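Aminotransferase, class III (Thermomicrobium roseum, PDB 6IO1) probably transfers amino groups between amines and keto compounds as a thermostable (S)-enantioselective omega-transaminase that uses pyridoxal 5'-phosphate as cofactor. Local coordinates at residues B[205-214]-B[245-255]. Sequence-based numbering, arbitrary orientation.
Sequences LVQELEETIE and AIAAVLRKYGI
Helices 205-214 and 245-253 run side by side in the same direction, their axes 10.0 Å apart at closest approach and crossing at -19°, with Val206 beside Ile246 and Ile213 beside Tyr253. Both belong to the alpha/beta domain of a class-III, PLP-dependent aminotransferase, where each leads towards a strand of the central parallel run, 221-226 and 256-260. Val249 is a knob in the hole formed by Val206, Leu209, Glu210 and Ile213; its beta-branched side chain is short and compact enough to fill that hole, CG1 lying 3.8 Å from Leu209 CD2. Nearer the start of the pair, where the backbones come nearest, the small Ala245 suits the gap, its CB 3.5 Å from Val206 CG2, while the longer Leu209 reaches Ile246 with CD2. Branched aliphatic side chains suit the buried side: Leu250 touches Phe224 and Ile255 touches Ile221, both of strand 221-226. The two branches of Ile213 part ways. Its CG2, anti to the backbone N, is placed over the centre of the Tyr253 ring in a CH-pi contact, 3.7 Å from the centroid and 7° off the normal, whereas CD1 meets Ile255 CD1. A Schellman motif at Gly254, whose positive phi suits glycine, finishes the helix. Tyrosine fits the boundary, offering Ile213 a ring face and carrying its hydroxyl to Glu210 at the polar margin. An alanine in place of Tyr253 would probably take away the ring beneath Ile213 CG2 and leave Glu210 OE1 with Lys252 as its one remaining hydrogen-bond partner across these two segments. Glu210 bends at chi2 (-135°), and its OE1 accepts two bonds: Lys252 NZ meets the syn lone pair of Glu210 OE1 in a 3.2 Å salt bridge, and Tyr253 OH arrives nearly along the C-O axis at 3.1 Å.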
loop_
_atom_site.group_PDB
_atom_site.type_symbol
_atom_site.label_atom_id
_atom_site.label_comp_id
_atom_site.label_asym_id
_atom_site.label_seq_id
_atom_site.Cartn_x
_atom_site.Cartn_y
_atom_site.Cartn_z
ATOM N N LEU B 205 19.237 13.443 -25.217
ATOM C CA LEU B 205 18.472 13.335 -23.978
ATOM C C LEU B 205 18.946 14.349 -22.941
ATOM O O LEU B 205 18.130 14.968 -22.244
ATOM C CB LEU B 205 18.566 11.912 -23.429
ATOM C CG LEU B 205 18.013 10.821 -24.351
ATOM C CD1 LEU B 205 18.604 9.466 -24.000
ATOM C CD2 LEU B 205 16.492 10.780 -24.298
ATOM N N VAL B 206 20.264 14.533 -22.828
ATOM C CA VAL B 206 20.810 15.510 -21.892
ATOM C C VAL B 206 20.364 16.916 -22.271
ATOM O O VAL B 206 19.998 17.724 -21.407
ATOM C CB VAL B 206 22.346 15.399 -21.844
ATOM C CG1 VAL B 206 22.953 16.605 -21.143
ATOM C CG2 VAL B 206 22.760 14.113 -21.154
ATOM N N GLN B 207 20.387 17.228 -23.570
ATOM C CA GLN B 207 19.945 18.541 -24.025
ATOM C C GLN B 207 18.480 18.773 -23.687
ATOM O O GLN B 207 18.102 19.858 -23.216
ATOM C CB GLN B 207 20.177 18.657 -25.531
ATOM C CG GLN B 207 19.854 20.003 -26.143
ATOM C CD GLN B 207 20.385 20.118 -27.558
ATOM O OE1 GLN B 207 21.429 20.726 -27.794
ATOM N NE2 GLN B 207 19.675 19.517 -28.507
ATOM N N GLU B 208 17.640 17.761 -23.909
ATOM C CA GLU B 208 16.228 17.894 -23.567
ATOM C C GLU B 208 16.037 18.117 -22.072
ATOM O O GLU B 208 15.241 18.972 -21.665
ATOM C CB GLU B 208 15.456 16.662 -24.026
ATOM C CG GLU B 208 14.057 16.604 -23.455
ATOM C CD GLU B 208 13.449 15.236 -23.559
ATOM O OE1 GLU B 208 14.012 14.390 -24.289
ATOM O OE2 GLU B 208 12.420 14.992 -22.894
ATOM N N LEU B 209 16.759 17.364 -21.239
ATOM C CA LEU B 209 16.628 17.525 -19.793
ATOM C C LEU B 209 17.036 18.926 -19.354
ATOM O O LEU B 209 16.336 19.574 -18.565
ATOM C CB LEU B 209 17.465 16.470 -19.066
ATOM C CG LEU B 209 17.603 16.645 -17.551
ATOM C CD1 LEU B 209 16.237 16.660 -16.879
ATOM C CD2 LEU B 209 18.483 15.555 -16.960
ATOM N N GLU B 210 18.167 19.416 -19.868
ATOM C CA GLU B 210 18.641 20.743 -19.485
ATOM C C GLU B 210 17.652 21.824 -19.904
ATOM O O GLU B 210 17.339 22.734 -19.125
ATOM C CB GLU B 210 20.017 21.008 -20.097
ATOM C CG GLU B 210 21.105 20.051 -19.639
ATOM C CD GLU B 210 22.394 20.764 -19.286
ATOM O OE1 GLU B 210 22.346 21.720 -18.484
ATOM O OE2 GLU B 210 23.454 20.373 -19.817
ATOM N N GLU B 211 17.152 21.748 -21.140
ATOM C CA GLU B 211 16.222 22.769 -21.614
ATOM C C GLU B 211 14.899 22.712 -20.855
ATOM O O GLU B 211 14.293 23.755 -20.575
ATOM C CB GLU B 211 16.041 22.636 -23.124
ATOM C CG GLU B 211 17.336 22.967 -23.851
ATOM C CD GLU B 211 17.164 23.248 -25.328
ATOM O OE1 GLU B 211 16.930 24.418 -25.682
ATOM O OE2 GLU B 211 17.304 22.304 -26.132
ATOM N N THR B 212 14.428 21.508 -20.510
ATOM C CA THR B 212 13.216 21.401 -19.699
ATOM C C THR B 212 13.421 22.026 -18.325
ATOM O O THR B 212 12.550 22.753 -17.824
ATOM C CB THR B 212 12.795 19.939 -19.568
ATOM O OG1 THR B 212 12.402 19.437 -20.852
ATOM C CG2 THR B 212 11.624 19.810 -18.602
ATOM N N ILE B 213 14.577 21.767 -17.706
ATOM C CA ILE B 213 14.872 22.355 -16.402
ATOM C C ILE B 213 14.897 23.874 -16.500
ATOM O O ILE B 213 14.351 24.577 -15.639
ATOM C CB ILE B 213 16.203 21.803 -15.857
ATOM C CG1 ILE B 213 16.055 20.332 -15.469
ATOM C CG2 ILE B 213 16.678 22.625 -14.670
ATOM C CD1 ILE B 213 17.361 19.678 -15.075
ATOM N N GLU B 214 15.520 24.404 -17.554
ATOM C CA GLU B 214 15.555 25.851 -17.741
ATOM C C GLU B 214 14.155 26.435 -17.926
ATOM O O GLU B 214 13.848 27.497 -17.375
ATOM C CB GLU B 214 16.462 26.209 -18.918
ATOM C CG GLU B 214 17.945 26.080 -18.598
ATOM C CD GLU B 214 18.326 26.774 -17.302
ATOM O OE1 GLU B 214 18.410 28.020 -17.295
ATOM O OE2 GLU B 214 18.538 26.074 -16.289
ATOM N N ALA B 245 25.428 10.913 -17.194
ATOM C CA ALA B 245 25.172 12.254 -17.715
ATOM C C ALA B 245 23.919 12.865 -17.093
ATOM O O ALA B 245 23.919 14.036 -16.679
ATOM C CB ALA B 245 25.053 12.200 -19.238
ATOM N N ILE B 246 22.831 12.091 -17.036
ATOM C CA ILE B 246 21.587 12.602 -16.462
ATOM C C ILE B 246 21.796 12.987 -15.001
ATOM O O ILE B 246 21.373 14.065 -14.552
ATOM C CB ILE B 246 20.459 11.565 -16.619
ATOM C CG1 ILE B 246 20.117 11.362 -18.097
ATOM C CG2 ILE B 246 19.225 11.992 -15.841
ATOM C CD1 ILE B 246 19.728 12.631 -18.822
ATOM N N ALA B 247 22.455 12.110 -14.237
ATOM C CA ALA B 247 22.725 12.400 -12.834
ATOM C C ALA B 247 23.611 13.629 -12.682
ATOM O O ALA B 247 23.442 14.411 -11.739
ATOM C CB ALA B 247 23.367 11.187 -12.163
ATOM N N ALA B 248 24.573 13.809 -13.591
ATOM C CA ALA B 248 25.427 14.991 -13.536
ATOM C C ALA B 248 24.615 16.264 -13.725
ATOM O O ALA B 248 24.825 17.252 -13.014
ATOM C CB ALA B 248 26.530 14.894 -14.588
ATOM N N VAL B 249 23.679 16.260 -14.678
ATOM C CA VAL B 249 22.820 17.431 -14.870
ATOM C C VAL B 249 22.002 17.701 -13.608
ATOM O O VAL B 249 21.917 18.841 -13.115
ATOM C CB VAL B 249 21.913 17.236 -16.098
ATOM C CG1 VAL B 249 20.930 18.391 -16.225
ATOM C CG2 VAL B 249 22.750 17.097 -17.361
ATOM N N LEU B 250 21.405 16.641 -13.053
ATOM C CA LEU B 250 20.580 16.794 -11.858
ATOM C C LEU B 250 21.386 17.388 -10.709
ATOM O O LEU B 250 20.924 18.302 -10.015
ATOM C CB LEU B 250 19.981 15.446 -11.457
ATOM C CG LEU B 250 18.988 14.824 -12.440
ATOM C CD1 LEU B 250 18.550 13.452 -11.955
ATOM C CD2 LEU B 250 17.789 15.738 -12.643
ATOM N N ARG B 251 22.600 16.876 -10.492
ATOM C CA ARG B 251 23.467 17.431 -9.460
ATOM C C ARG B 251 23.859 18.868 -9.770
ATOM O O ARG B 251 24.022 19.679 -8.850
ATOM C CB ARG B 251 24.715 16.564 -9.300
ATOM C CG ARG B 251 24.447 15.202 -8.687
ATOM C CD ARG B 251 25.731 14.564 -8.187
ATOM N NE ARG B 251 26.762 14.536 -9.222
ATOM C CZ ARG B 251 26.849 13.604 -10.166
ATOM N NH1 ARG B 251 25.961 12.622 -10.215
ATOM N NH2 ARG B 251 27.823 13.659 -11.063
ATOM N N LYS B 252 24.026 19.200 -11.054
ATOM C CA LYS B 252 24.344 20.573 -11.428
ATOM C C LYS B 252 23.260 21.529 -10.956
ATOM O O LYS B 252 23.558 22.639 -10.498
ATOM C CB LYS B 252 24.529 20.683 -12.942
ATOM C CG LYS B 252 24.571 22.117 -13.455
ATOM C CD LYS B 252 24.635 22.169 -14.973
ATOM C CE LYS B 252 24.412 23.583 -15.485
ATOM N NZ LYS B 252 24.471 23.655 -16.971
ATOM N N TYR B 253 21.997 21.116 -11.041
ATOM C CA TYR B 253 20.921 21.989 -10.583
ATOM C C TYR B 253 20.479 21.711 -9.150
ATOM O O TYR B 253 19.561 22.378 -8.661
ATOM C CB TYR B 253 19.721 21.896 -11.526
ATOM C CG TYR B 253 20.030 22.425 -12.904
ATOM C CD1 TYR B 253 20.063 23.791 -13.154
ATOM C CD2 TYR B 253 20.307 21.560 -13.951
ATOM C CE1 TYR B 253 20.353 24.278 -14.413
ATOM C CE2 TYR B 253 20.598 22.035 -15.211
ATOM C CZ TYR B 253 20.621 23.395 -15.438
ATOM O OH TYR B 253 20.910 23.870 -16.696
ATOM N N GLY B 254 21.108 20.761 -8.462
ATOM C CA GLY B 254 20.726 20.446 -7.100
ATOM C C GLY B 254 19.466 19.622 -6.978
ATOM O O GLY B 254 18.957 19.455 -5.863
ATOM N N ILE B 255 18.951 19.108 -8.092
ATOM C CA ILE B 255 17.717 18.333 -8.084
ATOM C C ILE B 255 17.984 16.947 -7.510
ATOM O O ILE B 255 18.954 16.277 -7.888
ATOM C CB ILE B 255 17.140 18.257 -9.506
ATOM C CG1 ILE B 255 16.729 19.652 -9.981
ATOM C CG2 ILE B 255 15.967 17.302 -9.565
ATOM C CD1 ILE B 255 16.519 19.754 -11.473
#